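Local coordinates for putative uncharacterized protein (Chaetomium thermophilum, PDB 4XRI) that probably carries protein cargo into the nucleus as an importin-beta transport receptor of HEAT repeats, a role thought to involve binding a small GTPase, at residues E642-A645 against K646-A650; T731-T734 against I735-V739; I761-R764 against E765-D769; F795-L798 against N799-N803; D838-T841 against A842-E846. The protein carries 2 engineered substitutions. All coordinates share one frame; numbering follows the deposited sequence.

Contact 1. Residues E642-A645 against K646-A650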
loop_
_atom_site.group_PDB
_atom_site.type_symbol
_atom_site.label_atom_id
_atom_site.label_comp_id
_atom_site.label_asym_id
_atom_site.label_seq_id
_atom_site.Cartn_x
_atom_site.Cartn_y
_atom_site.Cartn_z
ATOM N N GLU A 642 9.300 5.600 35.868
ATOM C CA GLU A 642 9.529 4.677 36.983
ATOM C C GLU A 642 8.292 4.510 37.867
ATOM O O GLU A 642 8.148 3.506 38.561
ATOM C CB GLU A 642 10.716 5.135 37.835
ATOM C CG GLU A 642 10.745 6.622 38.141
ATOM C CD GLU A 642 11.330 7.438 37.003
ATOM O OE1 GLU A 642 10.945 8.619 36.857
ATOM O OE2 GLU A 642 12.171 6.895 36.255
ATOM N N GLU A 643 7.394 5.490 37.831
ATOM C CA GLU A 643 6.128 5.398 38.553
ATOM C C GLU A 643 5.237 4.291 37.986
ATOM O O GLU A 643 4.311 3.827 38.651
ATOM C CB GLU A 643 5.381 6.734 38.510
ATOM C CG GLU A 643 5.251 7.413 39.861
ATOM C CD GLU A 643 4.143 8.452 39.884
ATOM O OE1 GLU A 643 4.329 9.540 39.296
ATOM O OE2 GLU A 643 3.082 8.176 40.487
ATOM N N PHE A 644 5.528 3.871 36.759
ATOM C CA PHE A 644 4.749 2.831 36.092
ATOM C C PHE A 644 5.068 1.443 36.647
ATOM O O PHE A 644 4.293 0.504 36.469
ATOM C CB PHE A 644 5.003 2.870 34.581
ATOM C CG PHE A 644 4.199 1.871 33.800
ATOM C CD1 PHE A 644 2.906 2.165 33.402
ATOM C CD2 PHE A 644 4.740 0.641 33.456
ATOM C CE1 PHE A 644 2.166 1.251 32.678
ATOM C CE2 PHE A 644 4.001 -0.278 32.740
ATOM C CZ PHE A 644 2.713 0.030 32.348
ATOM N N ALA A 645 6.204 1.329 37.329
ATOM C CA ALA A 645 6.689 0.052 37.851
ATOM C C ALA A 645 5.660 -0.697 38.695
ATOM O O ALA A 645 5.648 -1.929 38.716
ATOM C CB ALA A 645 7.951 0.274 38.664
ATOM N N LYS A 646 4.792 0.043 39.380
ATOM C CA LYS A 646 3.804 -0.575 40.261
ATOM C C LYS A 646 2.750 -1.380 39.501
ATOM O O LYS A 646 2.035 -2.190 40.093
ATOM C CB LYS A 646 3.113 0.485 41.126
ATOM C CG LYS A 646 2.337 1.548 40.359
ATOM C CD LYS A 646 1.398 2.294 41.299
ATOM C CE LYS A 646 0.978 3.640 40.746
ATOM N NZ LYS A 646 -0.002 4.314 41.645
ATOM N N TYR A 647 2.659 -1.166 38.192
ATOM C CA TYR A 647 1.680 -1.881 37.372
ATOM C C TYR A 647 2.261 -3.140 36.740
ATOM O O TYR A 647 1.546 -3.900 36.088
ATOM C CB TYR A 647 1.130 -0.971 36.271
ATOM C CG TYR A 647 0.544 0.315 36.795
ATOM C CD1 TYR A 647 1.070 1.546 36.422
ATOM C CD2 TYR A 647 -0.526 0.299 37.679
ATOM C CE1 TYR A 647 0.538 2.725 36.907
ATOM C CE2 TYR A 647 -1.061 1.472 38.171
ATOM C CZ TYR A 647 -0.528 2.682 37.779
ATOM O OH TYR A 647 -1.055 3.852 38.267
ATOM N N MET A 648 3.556 -3.360 36.938
ATOM C CA MET A 648 4.246 -4.451 36.261
ATOM C C MET A 648 3.828 -5.829 36.765
ATOM O O MET A 648 3.820 -6.786 35.998
ATOM C CB MET A 648 5.762 -4.286 36.396
ATOM C CG MET A 648 6.337 -3.209 35.481
ATOM S SD MET A 648 5.959 -3.508 33.738
ATOM C CE MET A 648 6.977 -4.944 33.401
ATOM N N GLU A 649 3.485 -5.941 38.044
ATOM C CA GLU A 649 3.067 -7.232 38.582
ATOM C C GLU A 649 1.803 -7.723 37.882
ATOM O O GLU A 649 1.691 -8.895 37.519
ATOM C CB GLU A 649 2.835 -7.154 40.093
ATOM C CG GLU A 649 2.510 -8.501 40.725
ATOM C CD GLU A 649 2.416 -8.440 42.237
ATOM O OE1 GLU A 649 2.705 -7.369 42.811
ATOM O OE2 GLU A 649 2.053 -9.466 42.851
ATOM N N ALA A 650 0.856 -6.814 37.679
ATOM C CA ALA A 650 -0.406 -7.156 37.039
ATOM C C ALA A 650 -0.273 -7.228 35.522
ATOM O O ALA A 650 -0.889 -8.077 34.878
ATOM C CB ALA A 650 -1.479 -6.151 37.422
HETATM O O HOH W 1 4.639 -4.162 40.168
#
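The ring of Y647 turns its edge to the face of F644, an offset edge-to-face pair at the 3-10 turn that joins helix 625-640 to helix 648-660 in this HEAT-repeat protein. The planes are inclined at 63° with centroids 5.5 Å apart, and the rings come closest where F644 CD1 lies 3.6 Å from Y647 CD1. The F644 ring swings forward over the next residues because CG lies opposite the backbone N (chi1 -178°), although its CB bond points away from them. M648 brings SD obliquely to the same ring, 3.9 Å from F644 CE2, a Met-aromatic contact. K646 CG lies over the centre of one face of Y647, and K646 NZ and Y647 OH both reach D606, by a salt bridge and a hydrogen bond respectively. F644 is buried among M609 of helix 605-616, I633 and A637 of helix 625-640, and L682 of helix 665-682. Replacing F644 by an alanine would probably leave the Y647 edge and the M648 sulfur without their shared aromatic partner and open a gap among these three helices. Y647 N hydrogen-bonds to F644 O (2.9 Å), while one water links A645 O, at 2.8 Å, to E649 N, at 3.0 Å.

Contact 2. Residues T731-T734 against I735-V739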
loop_
_atom_site.group_PDB
_atom_site.type_symbol
_atom_site.label_atom_id
_atom_site.label_comp_id
_atom_site.label_asym_id
_atom_site.label_seq_id
_atom_site.Cartn_x
_atom_site.Cartn_y
_atom_site.Cartn_z
ATOM N N THR A 731 25.186 -12.110 31.144
ATOM C CA THR A 731 24.485 -13.388 31.172
ATOM C C THR A 731 23.972 -13.787 29.785
ATOM O O THR A 731 23.902 -14.972 29.456
ATOM C CB THR A 731 23.305 -13.338 32.173
ATOM O OG1 THR A 731 23.814 -13.151 33.500
ATOM C CG2 THR A 731 22.482 -14.621 32.134
ATOM N N TYR A 732 23.643 -12.794 28.962
ATOM C CA TYR A 732 23.055 -13.060 27.650
ATOM C C TYR A 732 24.003 -12.795 26.488
ATOM O O TYR A 732 23.650 -13.026 25.332
ATOM C CB TYR A 732 21.791 -12.218 27.459
ATOM C CG TYR A 732 20.823 -12.331 28.608
ATOM C CD1 TYR A 732 20.043 -13.466 28.771
ATOM C CD2 TYR A 732 20.695 -11.306 29.536
ATOM C CE1 TYR A 732 19.161 -13.578 29.825
ATOM C CE2 TYR A 732 19.814 -11.410 30.594
ATOM C CZ TYR A 732 19.053 -12.548 30.732
ATOM O OH TYR A 732 18.180 -12.654 31.784
ATOM N N LEU A 733 25.207 -12.325 26.797
ATOM C CA LEU A 733 26.125 -11.854 25.764
ATOM C C LEU A 733 26.521 -12.939 24.768
ATOM O O LEU A 733 26.520 -12.702 23.563
ATOM C CB LEU A 733 27.388 -11.265 26.394
ATOM C CG LEU A 733 28.388 -10.711 25.376
ATOM C CD1 LEU A 733 27.719 -9.668 24.485
ATOM C CD2 LEU A 733 29.606 -10.125 26.070
ATOM N N THR A 734 26.860 -14.123 25.269
ATOM C CA THR A 734 27.272 -15.221 24.400
ATOM C C THR A 734 26.197 -15.554 23.369
ATOM O O THR A 734 26.473 -15.630 22.170
ATOM C CB THR A 734 27.600 -16.491 25.204
ATOM O OG1 THR A 734 28.713 -16.234 26.067
ATOM C CG2 THR A 734 27.950 -17.634 24.264
ATOM N N ILE A 735 24.973 -15.747 23.847
ATOM C CA ILE A 735 23.845 -16.081 22.985
ATOM C C ILE A 735 23.499 -14.954 22.014
ATOM O O ILE A 735 23.364 -15.178 20.813
ATOM C CB ILE A 735 22.593 -16.416 23.814
ATOM C CG1 ILE A 735 22.775 -17.746 24.544
ATOM C CG2 ILE A 735 21.362 -16.465 22.920
ATOM C CD1 ILE A 735 21.659 -18.045 25.520
ATOM N N VAL A 736 23.356 -13.742 22.539
ATOM C CA VAL A 736 22.921 -12.603 21.733
ATOM C C VAL A 736 23.944 -12.232 20.659
ATOM O O VAL A 736 23.577 -11.931 19.520
ATOM C CB VAL A 736 22.639 -11.372 22.621
ATOM C CG1 VAL A 736 22.400 -10.134 21.775
ATOM C CG2 VAL A 736 21.443 -11.638 23.527
ATOM N N ALA A 737 25.223 -12.259 21.024
ATOM C CA ALA A 737 26.293 -11.988 20.067
ATOM C C ALA A 737 26.251 -12.996 18.928
ATOM O O ALA A 737 26.458 -12.654 17.765
ATOM C CB ALA A 737 27.652 -12.019 20.754
ATOM N N GLN A 738 25.972 -14.243 19.289
ATOM C CA GLN A 738 25.794 -15.329 18.335
ATOM C C GLN A 738 24.678 -15.000 17.344
ATOM O O GLN A 738 24.841 -15.158 16.135
ATOM C CB GLN A 738 25.492 -16.627 19.089
ATOM C CG GLN A 738 25.307 -17.856 18.234
ATOM C CD GLN A 738 25.215 -19.124 19.073
ATOM O OE1 GLN A 738 26.128 -19.447 19.836
ATOM N NE2 GLN A 738 24.108 -19.838 18.944
ATOM N N VAL A 739 23.552 -14.535 17.871
ATOM C CA VAL A 739 22.400 -14.161 17.059
ATOM C C VAL A 739 22.709 -12.960 16.168
ATOM O O VAL A 739 22.377 -12.953 14.979
ATOM C CB VAL A 739 21.182 -13.835 17.943
ATOM C CG1 VAL A 739 20.043 -13.289 17.098
ATOM C CG2 VAL A 739 20.749 -15.066 18.722
#
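Two apolar pairs, each spanning one helical turn, Y732 with V736 and L733 with A737, make this a local i to i+4 contact in the opening turns of helix 730-743. V736 presents CG2, which stands beside the backbone N and anti to the carbonyl carbon; that rotation lays the methyl against the preceding turn, 4.0 Å from Y732 CB and 3.2 Å from Y732 O. The tyrosine ring does not join in: its CG also lies beside the backbone N (chi1 -51°), which sends the ring away from V736, with T731 CG2 over the centre of one face and OH hydrogen-bonded to D691. L733 and A737 meet more loosely, CD1 of L733 lying 4.4 Å from CB of A737. Beneath these pairs runs the helical ladder, from the V736 N to Y732 O bond (2.9 Å) to the longer Q738 N to T734 O bond (3.2 Å). The exposed side carries T734, I735 and Q738. On the buried side V736 touches M694 of helix 690-701, F718 of helix 711-725 and I774 of helix 754-780; L733 also reaches I774, and A737 rests on W771. One exposed face and one pressed between neighbours are what antiparallel helices give in a HEAT-repeat solenoid.

Contact 3. Residues I761-R764 against E765-D769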
loop_
_atom_site.group_PDB
_atom_site.type_symbol
_atom_site.label_atom_id
_atom_site.label_comp_id
_atom_site.label_asym_id
_atom_site.label_seq_id
_atom_site.Cartn_x
_atom_site.Cartn_y
_atom_site.Cartn_z
ATOM N N ILE A 761 17.637 -4.043 5.561
ATOM C CA ILE A 761 17.931 -2.701 6.054
ATOM C C ILE A 761 17.354 -2.532 7.455
ATOM O O ILE A 761 18.028 -2.056 8.367
ATOM C CB ILE A 761 17.359 -1.607 5.135
ATOM C CG1 ILE A 761 18.110 -1.572 3.804
ATOM C CG2 ILE A 761 17.441 -0.246 5.813
ATOM C CD1 ILE A 761 17.593 -0.515 2.855
ATOM N N SER A 762 16.102 -2.943 7.617
ATOM C CA SER A 762 15.443 -2.887 8.913
ATOM C C SER A 762 16.145 -3.779 9.931
ATOM O O SER A 762 16.319 -3.395 11.089
ATOM C CB SER A 762 13.977 -3.299 8.785
ATOM O OG SER A 762 13.358 -3.361 10.057
ATOM N N LEU A 763 16.532 -4.972 9.494
ATOM C CA LEU A 763 17.207 -5.932 10.359
ATOM C C LEU A 763 18.515 -5.363 10.895
ATOM O O LEU A 763 18.813 -5.464 12.087
ATOM C CB LEU A 763 17.474 -7.235 9.603
ATOM C CG LEU A 763 18.206 -8.340 10.366
ATOM C CD1 LEU A 763 17.364 -8.829 11.528
ATOM C CD2 LEU A 763 18.548 -9.488 9.430
ATOM N N ARG A 764 19.291 -4.758 10.004
ATOM C CA ARG A 764 20.602 -4.232 10.361
ATOM C C ARG A 764 20.492 -2.975 11.215
ATOM O O ARG A 764 21.404 -2.654 11.975
ATOM C CB ARG A 764 21.422 -3.964 9.101
ATOM C CG ARG A 764 21.822 -5.251 8.388
ATOM C CD ARG A 764 22.737 -5.005 7.203
ATOM N NE ARG A 764 23.397 -6.245 6.796
ATOM C CZ ARG A 764 24.436 -6.308 5.969
ATOM N NH1 ARG A 764 24.975 -7.481 5.667
ATOM N NH2 ARG A 764 24.937 -5.197 5.449
ATOM N N GLU A 765 19.371 -2.271 11.091
ATOM C CA GLU A 765 19.038 -1.215 12.039
ATOM C C GLU A 765 18.936 -1.828 13.428
ATOM O O GLU A 765 19.485 -1.302 14.398
ATOM C CB GLU A 765 17.724 -0.522 11.668
ATOM C CG GLU A 765 17.811 0.417 10.483
ATOM C CD GLU A 765 16.478 1.075 10.177
ATOM O OE1 GLU A 765 15.622 1.138 11.086
ATOM O OE2 GLU A 765 16.281 1.521 9.027
ATOM N N GLY A 766 18.229 -2.952 13.503
ATOM C CA GLY A 766 18.060 -3.689 14.739
ATOM C C GLY A 766 19.378 -4.168 15.311
ATOM O O GLY A 766 19.640 -3.981 16.498
ATOM N N ILE A 767 20.207 -4.778 14.468
ATOM C CA ILE A 767 21.514 -5.268 14.898
ATOM C C ILE A 767 22.365 -4.149 15.484
ATOM O O ILE A 767 22.957 -4.293 16.554
ATOM C CB ILE A 767 22.306 -5.909 13.742
ATOM C CG1 ILE A 767 21.502 -7.024 13.073
ATOM C CG2 ILE A 767 23.626 -6.449 14.259
ATOM C CD1 ILE A 767 22.185 -7.615 11.855
ATOM N N MET A 768 22.412 -3.027 14.775
ATOM C CA MET A 768 23.222 -1.888 15.192
ATOM C C MET A 768 22.725 -1.304 16.509
ATOM O O MET A 768 23.520 -0.927 17.368
ATOM C CB MET A 768 23.224 -0.815 14.105
ATOM C CG MET A 768 24.474 0.039 14.084
ATOM S SD MET A 768 25.980 -0.938 13.967
ATOM C CE MET A 768 25.642 -1.926 12.521
ATOM N N ASP A 769 21.406 -1.240 16.666
ATOM C CA ASP A 769 20.810 -0.807 17.924
ATOM C C ASP A 769 21.218 -1.752 19.048
ATOM O O ASP A 769 21.547 -1.314 20.150
ATOM C CB ASP A 769 19.283 -0.743 17.817
ATOM C CG ASP A 769 18.807 0.362 16.894
ATOM O OD1 ASP A 769 19.602 1.276 16.590
ATOM O OD2 ASP A 769 17.632 0.320 16.480
#
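E765 folds back along the preceding turn and overlaps I761, its carboxylate oxygen OE2 lying 3.8 Å from I761 CG2. Both belong to the long helix 754-780 of the HEAT-repeat solenoid, and the contact is the i to i+4 packing of one turn on the next. CG of E765 sits beside the backbone N (chi1 -74°), directing the otherwise extended chain toward the start of the helix, and the same CG passes 3.3 Å from I761 O. I767 makes the apolar counterpart. Its CD1 reaches back between two side chains, 4.3 Å from L763 CG and 4.2 Å from R764 CG, while CG1 rests 3.3 Å from L763 O. That carbonyl also accepts the backbone bond from I767 N, at 2.8 Å. R764 is buried, and both terminal nitrogens find partners: extended from CG to NE, it takes its guanidinium group away from the helix to A744 O through NH1 and to S800 OG through NH2. M768, bent at chi2 and chi3, turns its end to helix 791-802. L763 and I767 meet L715 of helix 711-725, and I767 also touches helix 791-802, so this helix lies between those two. Helix 809-825 packs along a further side, with A810 and L811 beside E765, whose OE2 is held by a hydrogen bond to the hydroxyl OG of S808.

Contact 4. Residues F795-L798 against N799-N803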
loop_
_atom_site.group_PDB
_atom_site.type_symbol
_atom_site.label_atom_id
_atom_site.label_comp_id
_atom_site.label_asym_id
_atom_site.label_seq_id
_atom_site.Cartn_x
_atom_site.Cartn_y
_atom_site.Cartn_z
ATOM N N PHE A 795 32.817 -4.331 13.302
ATOM C CA PHE A 795 33.452 -3.596 12.212
ATOM C C PHE A 795 33.112 -4.215 10.863
ATOM O O PHE A 795 32.908 -3.505 9.875
ATOM C CB PHE A 795 34.971 -3.559 12.392
ATOM C CG PHE A 795 35.447 -2.474 13.314
ATOM C CD1 PHE A 795 35.777 -2.756 14.629
ATOM C CD2 PHE A 795 35.571 -1.171 12.862
ATOM C CE1 PHE A 795 36.220 -1.759 15.475
ATOM C CE2 PHE A 795 36.013 -0.171 13.705
ATOM C CZ PHE A 795 36.337 -0.464 15.013
ATOM N N ALA A 796 33.056 -5.543 10.832
ATOM C CA ALA A 796 32.733 -6.283 9.618
ATOM C C ALA A 796 31.374 -5.863 9.070
ATOM O O ALA A 796 31.228 -5.601 7.876
ATOM C CB ALA A 796 32.757 -7.781 9.885
ATOM N N LEU A 797 30.386 -5.793 9.956
ATOM C CA LEU A 797 29.046 -5.368 9.576
ATOM C C LEU A 797 29.025 -3.907 9.147
ATOM O O LEU A 797 28.388 -3.555 8.155
ATOM C CB LEU A 797 28.071 -5.587 10.731
ATOM C CG LEU A 797 26.662 -5.029 10.534
ATOM C CD1 LEU A 797 26.031 -5.571 9.258
ATOM C CD2 LEU A 797 25.816 -5.379 11.730
ATOM N N LEU A 798 29.723 -3.063 9.905
ATOM C CA LEU A 798 29.860 -1.649 9.566
ATOM C C LEU A 798 30.360 -1.475 8.137
ATOM O O LEU A 798 29.854 -0.642 7.385
ATOM C CB LEU A 798 30.814 -0.950 10.539
ATOM C CG LEU A 798 30.291 -0.614 11.935
ATOM C CD1 LEU A 798 31.430 -0.095 12.808
ATOM C CD2 LEU A 798 29.175 0.412 11.853
ATOM N N ASN A 799 31.351 -2.280 7.768
ATOM C CA ASN A 799 31.907 -2.246 6.423
ATOM C C ASN A 799 30.919 -2.746 5.379
ATOM O O ASN A 799 30.842 -2.205 4.276
ATOM C CB ASN A 799 33.193 -3.071 6.362
ATOM C CG ASN A 799 33.812 -3.081 4.980
ATOM O OD1 ASN A 799 34.324 -2.064 4.511
ATOM N ND2 ASN A 799 33.771 -4.233 4.320
ATOM N N SER A 800 30.164 -3.782 5.733
ATOM C CA SER A 800 29.161 -4.341 4.835
ATOM C C SER A 800 28.085 -3.308 4.530
ATOM O O SER A 800 27.626 -3.184 3.393
ATOM C CB SER A 800 28.535 -5.595 5.446
ATOM O OG SER A 800 27.652 -6.220 4.531
ATOM N N ILE A 801 27.693 -2.564 5.558
ATOM C CA ILE A 801 26.711 -1.497 5.420
ATOM C C ILE A 801 27.254 -0.373 4.543
ATOM O O ILE A 801 26.538 0.183 3.707
ATOM C CB ILE A 801 26.315 -0.932 6.796
ATOM C CG1 ILE A 801 25.629 -2.014 7.633
ATOM C CG2 ILE A 801 25.410 0.281 6.645
ATOM C CD1 ILE A 801 25.345 -1.584 9.045
ATOM N N ALA A 802 28.529 -0.052 4.736
ATOM C CA ALA A 802 29.176 1.008 3.975
ATOM C C ALA A 802 29.266 0.656 2.492
ATOM O O ALA A 802 29.134 1.526 1.632
ATOM C CB ALA A 802 30.560 1.293 4.536
ATOM N N ASN A 803 29.482 -0.623 2.198
ATOM C CA ASN A 803 29.644 -1.070 0.819
ATOM C C ASN A 803 28.322 -1.408 0.139
ATOM O O ASN A 803 28.300 -1.817 -1.021
ATOM C CB ASN A 803 30.571 -2.286 0.765
ATOM C CG ASN A 803 31.974 -1.972 1.252
ATOM O OD1 ASN A 803 32.415 -0.824 1.211
ATOM N ND2 ASN A 803 32.683 -2.996 1.714
#
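L797 and I801 are the side chains that meet here, one turn apart on helix 791-802 of the HEAT-repeat array. CD1 of L797 lies 3.9 Å from CG1 of I801, and L797 CG is 4.0 Å from I801 CD1, the two branches slanting across one another. The isoleucine is brought back over the preceding turn because its CG1 stands beside the backbone N (chi1 -64°), where it also lies 3.2 Å from L797 O. That oxygen receives I801 N in a bond of 2.9 Å. Further out, M768 of helix 754-780 touches both residues, R764 and I767 press on L797, and L811 and S815 of helix 809-825 lie against I801. An alanine in place of I801 would probably leave L797 CD1 without its neighbour on the helix and open a gap among M768, L811 and S815. L798 turns to another side, packing on S815 and I819, while F795 stacks edge-to-face with F835. The last turn of the helix is held by A802 N on L798 O at 3.0 Å and by N803 N on N799 O at 2.9 Å.

Contact 5. Residues D838-T841 against A842-E846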
loop_
_atom_site.group_PDB
_atom_site.type_symbol
_atom_site.label_atom_id
_atom_site.label_comp_id
_atom_site.label_asym_id
_atom_site.label_seq_id
_atom_site.Cartn_x
_atom_site.Cartn_y
_atom_site.Cartn_z
ATOM N N ASP A 838 40.284 3.668 5.625
ATOM C CA ASP A 838 39.690 4.670 4.750
ATOM C C ASP A 838 38.178 4.531 4.599
ATOM O O ASP A 838 37.475 5.533 4.453
ATOM C CB ASP A 838 40.347 4.617 3.371
ATOM C CG ASP A 838 41.808 5.016 3.409
ATOM O OD1 ASP A 838 42.168 5.876 4.240
ATOM O OD2 ASP A 838 42.599 4.466 2.611
ATOM N N TRP A 839 37.674 3.302 4.636
ATOM C CA TRP A 839 36.242 3.086 4.453
ATOM C C TRP A 839 35.453 3.636 5.635
ATOM O O TRP A 839 34.306 4.055 5.483
ATOM C CB TRP A 839 35.927 1.601 4.241
ATOM C CG TRP A 839 36.207 0.701 5.416
ATOM C CD1 TRP A 839 37.343 -0.024 5.640
ATOM C CD2 TRP A 839 35.326 0.411 6.508
ATOM N NE1 TRP A 839 37.228 -0.738 6.808
ATOM C CE2 TRP A 839 35.998 -0.488 7.362
ATOM C CE3 TRP A 839 34.036 0.830 6.855
ATOM C CZ2 TRP A 839 35.428 -0.977 8.534
ATOM C CZ3 TRP A 839 33.471 0.346 8.022
ATOM C CH2 TRP A 839 34.164 -0.553 8.844
ATOM N N ILE A 840 36.078 3.642 6.808
ATOM C CA ILE A 840 35.477 4.248 7.990
ATOM C C ILE A 840 35.280 5.743 7.786
ATOM O O ILE A 840 34.168 6.257 7.908
ATOM C CB ILE A 840 36.341 4.031 9.244
ATOM C CG1 ILE A 840 36.382 2.549 9.624
ATOM C CG2 ILE A 840 35.808 4.866 10.403
ATOM C CD1 ILE A 840 35.308 2.137 10.609
ATOM N N THR A 841 36.379 6.429 7.482
ATOM C CA THR A 841 36.371 7.867 7.245
ATOM C C THR A 841 35.376 8.236 6.154
ATOM O O THR A 841 34.605 9.183 6.297
ATOM C CB THR A 841 37.769 8.376 6.842
ATOM O OG1 THR A 841 38.723 8.011 7.847
ATOM C CG2 THR A 841 37.762 9.887 6.671
ATOM N N ALA A 842 35.395 7.467 5.070
ATOM C CA ALA A 842 34.477 7.677 3.957
ATOM C C ALA A 842 33.026 7.509 4.393
ATOM O O ALA A 842 32.157 8.288 4.000
ATOM C CB ALA A 842 34.802 6.720 2.817
ATOM N N MET A 843 32.777 6.491 5.212
ATOM C CA MET A 843 31.437 6.210 5.716
ATOM C C MET A 843 30.890 7.378 6.527
ATOM O O MET A 843 29.757 7.810 6.327
ATOM C CB MET A 843 31.449 4.940 6.570
ATOM C CG MET A 843 30.080 4.425 6.968
ATOM S SD MET A 843 30.206 3.022 8.093
ATOM C CE MET A 843 28.503 2.468 8.140
ATOM N N ILE A 844 31.709 7.880 7.445
ATOM C CA ILE A 844 31.319 8.991 8.304
ATOM C C ILE A 844 31.151 10.275 7.510
ATOM O O ILE A 844 30.158 10.990 7.669
ATOM C CB ILE A 844 32.354 9.226 9.411
ATOM C CG1 ILE A 844 32.530 7.954 10.233
ATOM C CG2 ILE A 844 31.939 10.394 10.295
ATOM C CD1 ILE A 844 33.585 8.079 11.287
ATOM N N ARG A 845 32.126 10.562 6.655
ATOM C CA ARG A 845 32.095 11.769 5.838
ATOM C C ARG A 845 30.859 11.804 4.946
ATOM O O ARG A 845 30.225 12.847 4.798
ATOM C CB ARG A 845 33.356 11.878 4.985
ATOM C CG ARG A 845 33.409 13.144 4.149
ATOM C CD ARG A 845 34.384 13.015 2.998
ATOM N NE ARG A 845 34.083 13.969 1.936
ATOM C CZ ARG A 845 33.140 13.787 1.017
ATOM N NH1 ARG A 845 32.932 14.709 0.085
ATOM N NH2 ARG A 845 32.402 12.685 1.030
ATOM N N GLU A 846 30.516 10.660 4.360
ATOM C CA GLU A 846 29.320 10.559 3.529
ATOM C C GLU A 846 28.069 10.849 4.346
ATOM O O GLU A 846 27.134 11.492 3.870
ATOM C CB GLU A 846 29.209 9.171 2.893
ATOM C CG GLU A 846 27.962 8.994 2.038
ATOM C CD GLU A 846 27.644 7.540 1.759
ATOM O OE1 GLU A 846 27.618 6.741 2.720
ATOM O OE2 GLU A 846 27.421 7.194 0.580
#
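M843 CG stands opposite the backbone N (chi1 -171°), and the fully extended chain carries its sulfur out beside W839, whose CG lies between the backbone N and the carbonyl carbon (chi1 65°). The two meet at the rim of the indole: SD of M843 lies near the ring plane, 4.2 Å from W839 CZ3, and does not sit over a face. One face is taken instead by I840, whose CG1 stands above the ring centre. I840 in turn pairs with I844, one turn on; the two chains lie side by side and point the same way, with I840 CG2 4.0 Å from I844 CD1. CG1 of I844 also reaches back, to 3.3 Å from I840 O. The backbone under these pairs is regular, with I844 N on I840 O at 3.0 Å and A842 N on D838 O and R845 N on T841 O each at 2.9 Å. D838, T841, A842 and R845 form the solvent-facing side, and E846 OE1 makes a salt bridge with R807. The apolar side sends W839 to L798 and N799, I840 to F795, and M843 to A802, all on helix 791-802. M843 also packs against helix 809-825, among M812, S815 and M816, whereas I844 spans M816 and the last modelled helix, 855-872, at R865 and V868. Helix 838-849 is thereby packed against three others in this all-helical, HEAT-repeat fold.

Contacts 3, 4 and 5 form a connected series near the C-terminal end of the chain. Contacts 3 and 4, with centres about 12 Å apart, are joined by a probable hydrogen bond from R764 NH2 to S800 OG (3.0 Å) and by M768 CE on I801 CD1 (3.5 Å). Contacts 4 and 5, about 11 Å between centres, meet where W839 packs against F795, L798 and N799, with N799 OD1 3.3 Å from W839 CD2. Contact 2 comes within about 6 Å of contact 3 at the nearest atoms without touching it. Contact 1 stands apart, its centre about 28 Å from that of contact 2. Glycerol, probably from the crystallisation liquor, lies near Y647 and T734.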